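Side-chain contacts in periplasmic binding protein/LacI transcriptional regulator (Shewanella sp. ANA-3, PDB 5OCP), which probably delivers arabinose to an ABC transporter, capturing the furanose form of the sugar, alpha or beta anomer, in the periplasm: residues G13-F18 against I61-V66; V87-K92 against Q132-A137; S108-K113 against A239-S244; I128-G133 against D142-F147. All coordinates share one frame; numbering follows the deposited sequence.

Contact 1 of 4, residues G13-F18 against I61-V66. With FUB (beta-L-arabinofuranose), chain J; AHR (alpha-L-arabinofuranose), chain I.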
# COMPACT_ATOMS: atom_id res chain seq x y z
N GLY A 13 2.67 -1.82 8.87
CA GLY A 13 2.82 -3.23 8.84
C GLY A 13 2.73 -3.87 7.47
O GLY A 13 3.49 -4.85 7.16
N TRP A 14 1.89 -3.34 6.59
CA TRP A 14 1.93 -3.79 5.21
C TRP A 14 3.33 -3.64 4.57
O TRP A 14 3.89 -4.61 3.98
CB TRP A 14 0.85 -3.14 4.30
CG TRP A 14 0.94 -3.76 2.94
CD1 TRP A 14 0.28 -4.95 2.52
CD2 TRP A 14 1.74 -3.38 1.82
NE1 TRP A 14 0.65 -5.26 1.23
CE2 TRP A 14 1.58 -4.37 0.81
CE3 TRP A 14 2.65 -2.35 1.58
CZ2 TRP A 14 2.21 -4.27 -0.42
CZ3 TRP A 14 3.25 -2.25 0.36
CH2 TRP A 14 3.06 -3.22 -0.62
N ARG A 15 3.91 -2.45 4.72
CA ARG A 15 5.20 -2.21 4.13
C ARG A 15 6.27 -3.14 4.64
O ARG A 15 7.13 -3.61 3.87
CB ARG A 15 5.58 -0.77 4.41
CG ARG A 15 6.97 -0.39 4.00
CD ARG A 15 7.19 -0.09 2.56
NE ARG A 15 6.14 0.76 1.96
CZ ARG A 15 5.86 0.78 0.64
NH1 ARG A 15 6.56 0.07 -0.17
NH2 ARG A 15 4.78 1.42 0.15
N THR A 16 6.28 -3.39 5.95
CA THR A 16 7.31 -4.30 6.49
C THR A 16 7.04 -5.71 6.03
O THR A 16 8.03 -6.49 5.70
CB THR A 16 7.42 -4.21 8.02
OG1 THR A 16 6.16 -4.41 8.58
CG2 THR A 16 7.82 -2.82 8.46
N SER A 17 5.78 -6.10 5.88
CA SER A 17 5.44 -7.39 5.28
C SER A 17 5.91 -7.55 3.84
O SER A 17 6.40 -8.64 3.40
CB SER A 17 3.92 -7.72 5.42
OG SER A 17 3.13 -7.06 4.40
N PHE A 18 5.86 -6.45 3.10
CA PHE A 18 6.37 -6.36 1.71
C PHE A 18 7.84 -6.55 1.71
O PHE A 18 8.37 -7.38 0.91
CB PHE A 18 5.99 -5.04 1.09
CG PHE A 18 6.43 -4.79 -0.31
CD1 PHE A 18 6.63 -5.77 -1.22
CD2 PHE A 18 6.59 -3.43 -0.71
CE1 PHE A 18 7.00 -5.45 -2.49
CE2 PHE A 18 6.97 -3.08 -1.99
CZ PHE A 18 7.18 -4.13 -2.88
N ILE A 61 15.45 -2.85 -8.31
CA ILE A 61 13.97 -2.71 -8.09
C ILE A 61 13.82 -1.48 -7.19
O ILE A 61 14.52 -1.30 -6.16
CB ILE A 61 13.42 -3.91 -7.39
CG1 ILE A 61 13.64 -5.17 -8.27
CG2 ILE A 61 11.90 -3.73 -7.07
CD1 ILE A 61 13.33 -6.47 -7.54
N ILE A 62 12.88 -0.62 -7.57
CA ILE A 62 12.55 0.61 -6.80
C ILE A 62 11.03 0.64 -6.42
O ILE A 62 10.21 0.45 -7.33
CB ILE A 62 12.88 1.92 -7.55
CG1 ILE A 62 14.32 1.97 -7.98
CG2 ILE A 62 12.42 3.13 -6.74
CD1 ILE A 62 14.62 3.14 -8.90
N ALA A 63 10.68 0.77 -5.12
CA ALA A 63 9.35 1.02 -4.67
C ALA A 63 9.35 2.53 -4.38
O ALA A 63 9.84 2.95 -3.33
CB ALA A 63 9.02 0.25 -3.39
N PRO A 64 8.89 3.36 -5.31
CA PRO A 64 9.17 4.80 -5.13
C PRO A 64 8.24 5.51 -4.14
O PRO A 64 7.03 5.33 -4.18
CB PRO A 64 8.95 5.33 -6.54
CG PRO A 64 7.83 4.45 -7.07
CD PRO A 64 8.25 3.10 -6.62
N VAL A 65 8.80 6.28 -3.21
CA VAL A 65 7.95 6.92 -2.17
C VAL A 65 6.94 7.93 -2.72
O VAL A 65 5.79 7.99 -2.29
CB VAL A 65 8.82 7.51 -1.00
CG1 VAL A 65 9.80 8.58 -1.48
CG2 VAL A 65 7.92 7.91 0.16
N VAL A 66 7.45 8.70 -3.71
CA VAL A 66 6.64 9.70 -4.43
C VAL A 66 6.97 9.53 -5.89
O VAL A 66 7.87 8.75 -6.26
CB VAL A 66 6.91 11.16 -3.94
CG1 VAL A 66 6.50 11.27 -2.46
CG2 VAL A 66 8.35 11.59 -4.19
O5 FUB J . 2.02 1.70 -1.55
C5 FUB J . 1.26 0.84 -0.77
C4 FUB J . 0.79 1.53 0.50
O4 FUB J . 1.87 2.11 1.20
C3 FUB J . 0.06 0.57 1.45
O3 FUB J . -1.27 0.48 1.04
C2 FUB J . 0.28 1.29 2.77
O2 FUB J . 0.19 0.45 3.91
C1 FUB J . 1.61 2.01 2.61
O1 FUB J . 2.57 1.21 3.11
O5 AHR I . 2.02 1.70 -1.55
C5 AHR I . 1.25 0.83 -0.78
C4 AHR I . 0.79 1.53 0.49
O4 AHR I . 1.87 2.09 1.19
C3 AHR I . 0.05 0.56 1.43
O3 AHR I . -1.28 0.49 1.04
C2 AHR I . 0.33 1.25 2.76
O2 AHR I . 0.20 0.45 3.90
C1 AHR I . 1.79 1.61 2.54
O1 AHR I . 2.12 2.60 3.38

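Contact 2 of 4, residues V87-K92 against Q132-A137. With AHR (alpha-L-arabinofuranose), chain I; FUB (beta-L-arabinofuranose), chain J.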
# COMPACT_ATOMS: atom_id res chain seq x y z
N VAL A 87 8.11 -1.15 -8.57
CA VAL A 87 7.12 -1.95 -7.89
C VAL A 87 6.30 -1.06 -6.93
O VAL A 87 6.77 -0.06 -6.42
CB VAL A 87 7.71 -3.09 -7.07
CG1 VAL A 87 8.37 -4.10 -8.02
CG2 VAL A 87 8.70 -2.60 -6.03
N ASP A 88 5.06 -1.46 -6.75
CA ASP A 88 4.17 -0.91 -5.72
C ASP A 88 3.67 0.42 -6.21
O ASP A 88 2.67 0.45 -6.97
CB ASP A 88 4.84 -0.98 -4.34
CG ASP A 88 4.16 -0.07 -3.29
OD1 ASP A 88 2.92 0.16 -3.41
OD2 ASP A 88 4.87 0.48 -2.38
N ARG A 89 4.32 1.53 -5.88
CA ARG A 89 3.90 2.84 -6.35
C ARG A 89 4.43 3.11 -7.76
O ARG A 89 4.93 2.18 -8.45
CB ARG A 89 4.24 3.93 -5.34
CG ARG A 89 3.66 3.63 -3.97
CD ARG A 89 4.05 4.69 -2.94
NE ARG A 89 3.50 4.31 -1.60
CZ ARG A 89 3.83 4.95 -0.47
NH1 ARG A 89 4.70 5.95 -0.46
NH2 ARG A 89 3.37 4.51 0.71
N ASN A 90 4.19 4.32 -8.21
CA ASN A 90 4.56 4.66 -9.60
C ASN A 90 5.52 5.83 -9.60
O ASN A 90 5.66 6.62 -8.67
CB ASN A 90 3.32 5.02 -10.45
CG ASN A 90 3.53 4.83 -11.96
OD1 ASN A 90 4.52 4.26 -12.40
ND2 ASN A 90 2.62 5.41 -12.75
N ILE A 91 6.14 6.01 -10.76
CA ILE A 91 6.98 7.17 -11.04
C ILE A 91 6.34 7.94 -12.20
O ILE A 91 5.58 7.36 -12.98
CB ILE A 91 8.42 6.75 -11.37
CG1 ILE A 91 8.46 5.96 -12.67
CG2 ILE A 91 9.06 5.98 -10.21
CD1 ILE A 91 9.87 5.60 -13.17
N LYS A 92 6.51 9.24 -12.23
CA LYS A 92 6.12 10.03 -13.42
C LYS A 92 7.36 10.34 -14.23
O LYS A 92 8.20 11.12 -13.78
CB LYS A 92 5.38 11.31 -13.00
CG LYS A 92 4.02 11.06 -12.40
CD LYS A 92 3.00 10.33 -13.27
CE LYS A 92 1.71 10.07 -12.51
NZ LYS A 92 0.87 11.30 -12.28
N GLN A 132 -6.42 10.15 4.54
CA GLN A 132 -5.58 10.01 3.37
C GLN A 132 -4.18 9.48 3.68
O GLN A 132 -3.61 9.68 4.72
CB GLN A 132 -5.47 11.35 2.65
CG GLN A 132 -6.78 12.06 2.34
CD GLN A 132 -6.51 13.55 2.04
OE1 GLN A 132 -6.28 14.36 2.94
NE2 GLN A 132 -6.54 13.88 0.84
N GLY A 133 -3.57 8.83 2.68
CA GLY A 133 -2.21 8.43 2.75
C GLY A 133 -1.27 9.63 2.56
O GLY A 133 -1.71 10.77 2.49
N THR A 134 -0.01 9.32 2.38
CA THR A 134 1.04 10.38 2.24
C THR A 134 0.89 11.14 0.97
O THR A 134 0.53 10.60 -0.10
CB THR A 134 2.43 9.79 2.39
OG1 THR A 134 2.64 8.81 1.42
CG2 THR A 134 2.59 9.09 3.62
N VAL A 135 1.14 12.43 1.09
CA VAL A 135 1.16 13.32 -0.07
C VAL A 135 2.16 12.87 -1.12
O VAL A 135 3.32 12.49 -0.81
CB VAL A 135 1.40 14.81 0.35
CG1 VAL A 135 0.27 15.27 1.25
CG2 VAL A 135 2.77 15.00 0.99
N GLY A 136 1.68 12.86 -2.35
CA GLY A 136 2.45 12.44 -3.49
C GLY A 136 2.57 10.97 -3.74
O GLY A 136 3.24 10.55 -4.69
N ALA A 137 1.97 10.12 -2.86
CA ALA A 137 2.09 8.65 -3.04
C ALA A 137 1.04 8.21 -4.01
O ALA A 137 -0.13 8.51 -3.84
CB ALA A 137 1.86 7.91 -1.72
O5 AHR I . 2.02 1.70 -1.55
C5 AHR I . 1.25 0.83 -0.78
C4 AHR I . 0.79 1.53 0.49
O4 AHR I . 1.87 2.09 1.19
C3 AHR I . 0.05 0.56 1.43
O3 AHR I . -1.28 0.49 1.04
C2 AHR I . 0.33 1.25 2.76
O2 AHR I . 0.20 0.45 3.90
C1 AHR I . 1.79 1.61 2.54
O1 AHR I . 2.12 2.60 3.38
O5 FUB J . 2.02 1.70 -1.55
C5 FUB J . 1.26 0.84 -0.77
C4 FUB J . 0.79 1.53 0.50
O4 FUB J . 1.87 2.11 1.20
C3 FUB J . 0.06 0.57 1.45
O3 FUB J . -1.27 0.48 1.04
C2 FUB J . 0.28 1.29 2.77
O2 FUB J . 0.19 0.45 3.91
C1 FUB J . 1.61 2.01 2.61
O1 FUB J . 2.57 1.21 3.11
O HOH W 1 4.58 6.62 2.28

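Contact 3 of 4, residues S108-K113 against A239-S244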
# COMPACT_ATOMS: atom_id res chain seq x y z
N SER A 108 -6.58 2.58 -8.18
CA SER A 108 -7.93 3.16 -8.49
C SER A 108 -9.01 2.11 -8.39
O SER A 108 -10.04 2.35 -7.79
CB SER A 108 -7.98 3.80 -9.89
OG SER A 108 -7.07 4.84 -9.93
N GLU A 109 -8.68 0.86 -8.78
CA GLU A 109 -9.61 -0.24 -8.69
C GLU A 109 -9.86 -0.60 -7.21
O GLU A 109 -11.00 -0.88 -6.82
CB GLU A 109 -9.14 -1.48 -9.47
CG GLU A 109 -10.09 -2.64 -9.32
CD GLU A 109 -9.67 -3.91 -10.11
OE1 GLU A 109 -8.88 -3.82 -11.11
OE2 GLU A 109 -10.14 -5.02 -9.74
N GLU A 110 -8.80 -0.54 -6.40
CA GLU A 110 -8.93 -0.81 -4.96
C GLU A 110 -9.92 0.20 -4.35
O GLU A 110 -10.87 -0.18 -3.65
CB GLU A 110 -7.61 -0.73 -4.23
CG GLU A 110 -6.63 -1.82 -4.59
CD GLU A 110 -5.21 -1.56 -4.14
OE1 GLU A 110 -4.84 -0.53 -3.55
OE2 GLU A 110 -4.39 -2.43 -4.39
N GLY A 111 -9.73 1.46 -4.65
CA GLY A 111 -10.65 2.55 -4.18
C GLY A 111 -12.05 2.42 -4.69
O GLY A 111 -13.03 2.56 -3.92
N ARG A 112 -12.20 2.02 -5.95
CA ARG A 112 -13.53 1.75 -6.51
C ARG A 112 -14.23 0.57 -5.80
O ARG A 112 -15.41 0.70 -5.49
CB ARG A 112 -13.48 1.50 -8.02
CG ARG A 112 -13.11 2.67 -8.83
CD ARG A 112 -13.52 2.50 -10.31
NE ARG A 112 -12.87 1.34 -10.96
CZ ARG A 112 -11.64 1.34 -11.47
NH1 ARG A 112 -10.90 2.42 -11.44
NH2 ARG A 112 -11.18 0.25 -12.04
N LYS A 113 -13.56 -0.58 -5.61
CA LYS A 113 -14.19 -1.75 -5.00
C LYS A 113 -14.63 -1.48 -3.57
O LYS A 113 -15.73 -1.86 -3.16
CB LYS A 113 -13.23 -2.96 -5.02
CG LYS A 113 -13.10 -3.57 -6.42
CD LYS A 113 -11.84 -4.37 -6.50
CE LYS A 113 -12.03 -5.79 -6.15
NZ LYS A 113 -11.09 -6.48 -7.09
N ALA A 239 -14.41 -3.78 6.41
CA ALA A 239 -14.00 -4.25 5.02
C ALA A 239 -12.65 -3.73 4.66
O ALA A 239 -12.25 -2.64 5.08
CB ALA A 239 -15.00 -3.89 3.93
N THR A 240 -11.87 -4.54 3.91
CA THR A 240 -10.62 -4.10 3.35
C THR A 240 -10.39 -4.78 2.03
O THR A 240 -10.97 -5.83 1.76
CB THR A 240 -9.46 -4.34 4.32
OG1 THR A 240 -8.25 -3.76 3.85
CG2 THR A 240 -9.21 -5.84 4.52
N VAL A 241 -9.57 -4.19 1.19
CA VAL A 241 -9.13 -4.83 -0.05
C VAL A 241 -7.77 -5.36 0.18
O VAL A 241 -6.82 -4.70 0.68
CB VAL A 241 -9.11 -3.82 -1.22
CG1 VAL A 241 -8.53 -4.46 -2.49
CG2 VAL A 241 -10.48 -3.19 -1.39
N GLU A 242 -7.54 -6.61 -0.18
CA GLU A 242 -6.25 -7.23 0.02
C GLU A 242 -5.22 -6.69 -0.94
O GLU A 242 -5.52 -6.55 -2.11
CB GLU A 242 -6.39 -8.75 -0.22
CG GLU A 242 -5.13 -9.51 0.00
CD GLU A 242 -5.28 -11.05 -0.08
OE1 GLU A 242 -4.41 -11.67 0.48
OE2 GLU A 242 -6.22 -11.63 -0.63
N LEU A 243 -4.04 -6.39 -0.44
CA LEU A 243 -2.91 -5.90 -1.23
C LEU A 243 -1.79 -6.93 -1.04
O LEU A 243 -1.23 -7.06 0.05
CB LEU A 243 -2.42 -4.58 -0.77
CG LEU A 243 -1.24 -3.93 -1.50
CD1 LEU A 243 -1.64 -3.71 -2.93
CD2 LEU A 243 -0.76 -2.64 -0.83
N SER A 244 -1.56 -7.67 -2.10
CA SER A 244 -0.51 -8.72 -2.05
C SER A 244 0.91 -8.15 -1.83
O SER A 244 1.29 -7.25 -2.55
CB SER A 244 -0.50 -9.48 -3.36
OG SER A 244 0.59 -10.40 -3.29
O HOH W 2 -4.81 -5.12 -4.39

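Contact 4 of 4, residues I128-G133 against D142-F147. With AHR (alpha-L-arabinofuranose), chain I; FUB (beta-L-arabinofuranose), chain J.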
# COMPACT_ATOMS: atom_id res chain seq x y z
N ILE A 128 -19.01 10.49 5.15
CA ILE A 128 -17.75 9.75 5.26
C ILE A 128 -16.61 10.67 5.72
O ILE A 128 -16.48 11.78 5.17
CB ILE A 128 -17.37 9.23 3.83
CG1 ILE A 128 -18.47 8.28 3.28
CG2 ILE A 128 -15.99 8.53 3.81
CD1 ILE A 128 -18.55 8.23 1.80
N ALA A 129 -15.76 10.14 6.56
CA ALA A 129 -14.48 10.80 6.89
C ALA A 129 -13.36 10.04 6.21
O ALA A 129 -13.27 8.77 6.43
CB ALA A 129 -14.26 10.78 8.38
N GLU A 130 -12.52 10.76 5.49
CA GLU A 130 -11.40 10.17 4.77
C GLU A 130 -10.08 10.41 5.47
O GLU A 130 -9.67 11.58 5.70
CB GLU A 130 -11.35 10.78 3.36
CG GLU A 130 -10.20 10.25 2.50
CD GLU A 130 -10.16 10.89 1.12
OE1 GLU A 130 -10.71 11.99 0.98
OE2 GLU A 130 -9.54 10.33 0.18
N LEU A 131 -9.35 9.31 5.75
CA LEU A 131 -7.97 9.39 6.23
C LEU A 131 -7.08 9.10 5.05
O LEU A 131 -6.97 7.97 4.57
CB LEU A 131 -7.68 8.40 7.35
CG LEU A 131 -8.48 8.58 8.60
CD1 LEU A 131 -8.31 7.43 9.60
CD2 LEU A 131 -8.04 9.90 9.21
N GLN A 132 -6.42 10.15 4.54
CA GLN A 132 -5.58 10.01 3.37
C GLN A 132 -4.18 9.48 3.68
O GLN A 132 -3.61 9.68 4.72
CB GLN A 132 -5.47 11.35 2.65
CG GLN A 132 -6.78 12.06 2.34
CD GLN A 132 -6.51 13.55 2.04
OE1 GLN A 132 -6.28 14.36 2.94
NE2 GLN A 132 -6.54 13.88 0.84
N GLY A 133 -3.57 8.83 2.68
CA GLY A 133 -2.21 8.43 2.75
C GLY A 133 -1.27 9.63 2.56
O GLY A 133 -1.71 10.77 2.49
N ASP A 142 -4.40 7.64 -6.23
CA ASP A 142 -5.23 6.78 -7.03
C ASP A 142 -6.37 6.10 -6.25
O ASP A 142 -7.45 5.88 -6.82
CB ASP A 142 -4.40 5.73 -7.71
CG ASP A 142 -3.54 6.28 -8.87
OD1 ASP A 142 -3.51 7.53 -9.05
OD2 ASP A 142 -2.84 5.47 -9.50
N ARG A 143 -6.16 5.80 -4.98
CA ARG A 143 -7.25 5.19 -4.20
C ARG A 143 -8.34 6.26 -4.03
O ARG A 143 -9.47 5.98 -4.12
CB ARG A 143 -6.81 4.71 -2.83
CG ARG A 143 -6.11 3.36 -2.88
CD ARG A 143 -5.46 2.91 -1.59
NE ARG A 143 -4.67 1.71 -1.84
CZ ARG A 143 -3.64 1.35 -1.11
NH1 ARG A 143 -3.32 2.03 -0.06
NH2 ARG A 143 -2.97 0.27 -1.43
N ALA A 144 -7.91 7.48 -3.78
CA ALA A 144 -8.90 8.58 -3.63
C ALA A 144 -9.66 8.74 -4.94
O ALA A 144 -10.92 8.86 -4.95
CB ALA A 144 -8.26 9.84 -3.18
N ALA A 145 -8.95 8.77 -6.05
CA ALA A 145 -9.60 8.95 -7.32
C ALA A 145 -10.67 7.89 -7.62
O ALA A 145 -11.77 8.19 -8.04
CB ALA A 145 -8.60 8.97 -8.47
N GLY A 146 -10.35 6.63 -7.38
CA GLY A 146 -11.29 5.58 -7.57
C GLY A 146 -12.51 5.61 -6.64
O GLY A 146 -13.62 5.39 -7.07
N PHE A 147 -12.29 5.84 -5.36
CA PHE A 147 -13.40 5.92 -4.38
C PHE A 147 -14.33 7.10 -4.78
O PHE A 147 -15.56 6.95 -4.75
CB PHE A 147 -12.79 6.10 -3.01
CG PHE A 147 -13.76 6.08 -1.86
CD1 PHE A 147 -14.50 7.20 -1.48
CD2 PHE A 147 -13.93 4.92 -1.12
CE1 PHE A 147 -15.35 7.11 -0.35
CE2 PHE A 147 -14.75 4.85 -0.06
CZ PHE A 147 -15.47 5.92 0.32
O5 AHR I . 2.02 1.70 -1.55
C5 AHR I . 1.25 0.83 -0.78
C4 AHR I . 0.79 1.53 0.49
O4 AHR I . 1.87 2.09 1.19
C3 AHR I . 0.05 0.56 1.43
O3 AHR I . -1.28 0.49 1.04
C2 AHR I . 0.33 1.25 2.76
O2 AHR I . 0.20 0.45 3.90
C1 AHR I . 1.79 1.61 2.54
O1 AHR I . 2.12 2.60 3.38
O5 FUB J . 2.02 1.70 -1.55
C5 FUB J . 1.26 0.84 -0.77
C4 FUB J . 0.79 1.53 0.50
O4 FUB J . 1.87 2.11 1.20
C3 FUB J . 0.06 0.57 1.45
O3 FUB J . -1.27 0.48 1.04
C2 FUB J . 0.28 1.29 2.77
O2 FUB J . 0.19 0.45 3.91
C1 FUB J . 1.61 2.01 2.61
O1 FUB J . 2.57 1.21 3.11

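Contact 1 of 4, residues G13-F18 against I61-V66
Arg-15 and Phe-18, one turn apart on helix 13-29, both reach the methyl of Ala-63, the first residue beyond strand 59-62. This is helix-on-sheet packing in the N-terminal lobe of a periplasmic binding protein, at the C-terminal edge of a parallel sheet, where the sugar site of such folds lies. Arg-15 meets only the methyl of Ala-63 and spends its polar atoms on the sugar and on residues around it. Its CB starts beside the anomeric hydroxyl, lying 3.8 Å from O1 when the sugar is the beta form. With CG set anti to the backbone N, the chain then bends at chi2 (80°) and chi3 (45°), which turns the guanidinium alongside the helix, in the direction of its C-terminus, between the sugar and Ala-63. NE is held by a salt bridge to Glu-11. NH1 passes 4.1 Å from Ala-63 CB, lies in the plane of the Phe-18 ring at its edge, and is hydrogen-bonded to Gln-7. NH2 donates to the ring oxygen O4 of either anomer, 3.2 Å away, through a bent bond (139°), and forms a salt bridge with Asp-88. One guanidinium face is overlaid off-centre by CZ3 of Trp-14, 3.9 Å above the plane. One turn on from Arg-15, the ring of Phe-18 completes the apolar part, its CE2 standing 4.2 Å from Ala-63 CB.

Contact 2 of 4, residues V87-K92 against Q132-A137
Arg-89 lays one face of its guanidinium against the methyl of Ala-137, whose CB stands 3.5 Å above the plane and off-centre, nearest to NH1. The chain of Arg-89 leaves with CG beside the backbone N (chi1 -55°) and is extended from CG to NE, which carries the flat group out to the sugar. There it offers two N-H groups side by side: NE donates to O5 of either anomer at 3.0 Å, and NH2 to the ring oxygen O4 at 2.9 Å, both bonds nearly straight (164° and 167°). OD1 of the neighbouring Asp-88 also comes within 2.6 Å of O5. The third nitrogen, NH1, looks to the protein. It is hydrogen-bonded to the carbonyl of Val-65 and, at 2.8 Å, to a water that in turn donates to Thr-134 OG1 over 3.0 Å, bridging two side chains that cross at about a right angle. Thr-134 and Ala-137 are the ends of a type II turn, Ala-137 being the N-cap of helix 138-151. A loop of one lobe thus meets a loop of the other through an arginine bound to the sugar, as expected of the closed, ligand-loaded cleft of a periplasmic binding protein.

Contact 3 of 4, residues S108-K113 against A239-S244
Glu-110 turns its CG beside the backbone N (chi1 -68°) and stays extended beyond it, while Val-241 holds CG1 anti to its own N (chi1 175°); these settings bring the two side chains against each other obliquely, CG of Glu-110 lying 3.9 Å from CG1 of Val-241. The motif is a helix packed on a sheet, here helix 107-121 covering strand 239-242 in the C-terminal alpha/beta lobe of the binding protein. The other methyl of the valine, CG2, rests 3.8 Å from the carbonyl oxygen of Glu-110, so one strand residue touches both backbone and side chain of the helix. Leu-243 crosses the glutamate at about a right angle. This leucine belongs to the arabinofuranose pocket, and the carboxylate beside it acts as a second-shell group: OE1 forms a salt bridge with Arg-143, which binds the sugar. Buried as it is, the carboxylate is well supplied with partners, for OE2 is hydrogen-bonded to Ser-105. Those bonds would probably favour its charged form. A water closes the contact, donating to OE2 of Glu-110 at 2.7 Å and to the carbonyl oxygen of Glu-242 at 2.8 Å, beside the 3.4 Å approach of Leu-243 CD1 to the same OE2.

Contact 4 of 4, residues I128-G133 against D142-F147
The extended backbone of strand 126-132 turns alternate residues, Ile-128 and Glu-130, to the helix that follows it, where Phe-147 and Ala-144, one turn apart, receive them. Ile-128 and Phe-147 come from opposite directions: the isoleucine chain ends in CD1, which sits at the edge of the phenyl ring, near its plane, 4.0 Å from CE1 and 4.1 Å from CZ. Phe-147 presents that edge with CG anti to the backbone N (chi1 -175°), and its ring is stacked with Trp-192 of the neighbouring strand 190-193, a partner that would restrict its rotation. The second pair is of another kind. Glu-130, fully extended, puts OE2 3.6 Å from the methyl of Ala-144. The charge is not left to the alanine: OE1 is hydrogen-bonded to Ser-162 and OE2 to His-194, so both oxygens of this buried group have partners. Strand 126-132, helix 138-151 and strand 157-164 form a beta-alpha-beta unit, the repeating element of the lobe, and these two pairs knit its first strand to its helix. Arg-143, just before Ala-144 on the helix, makes no contact with the strand segment but extends to the sugar. Both terminal nitrogens converge on O3 of either anomer, NH1 at 2.8 Å (152°) and NH2 at 3.0 Å in a more bent bond, with the sugar's C3 also lying in the guanidinium plane at its edge.

The four contacts are spread over two lobes and the cleft between them. Contact 1 belongs to the N-terminal lobe with its parallel sheet, contacts 3 and 4 to the C-terminal lobe with its mixed sheet, and contact 2 joins loops from both. The centres of contacts 1 and 2 lie about 10 Å apart, those of 3 and 4 about 11 Å, whereas those of 1 and 4, in opposite lobes, are about 19 Å apart. Along the chain contact 1 closes first, contacts 2 and 3 alternate, and the first segment of contact 4 overlaps the second of contact 2 at residues 132-133. Trp-14 NE1 to Leu-243 O is a probable hydrogen bond between lobes, consistent with closure round the sugar.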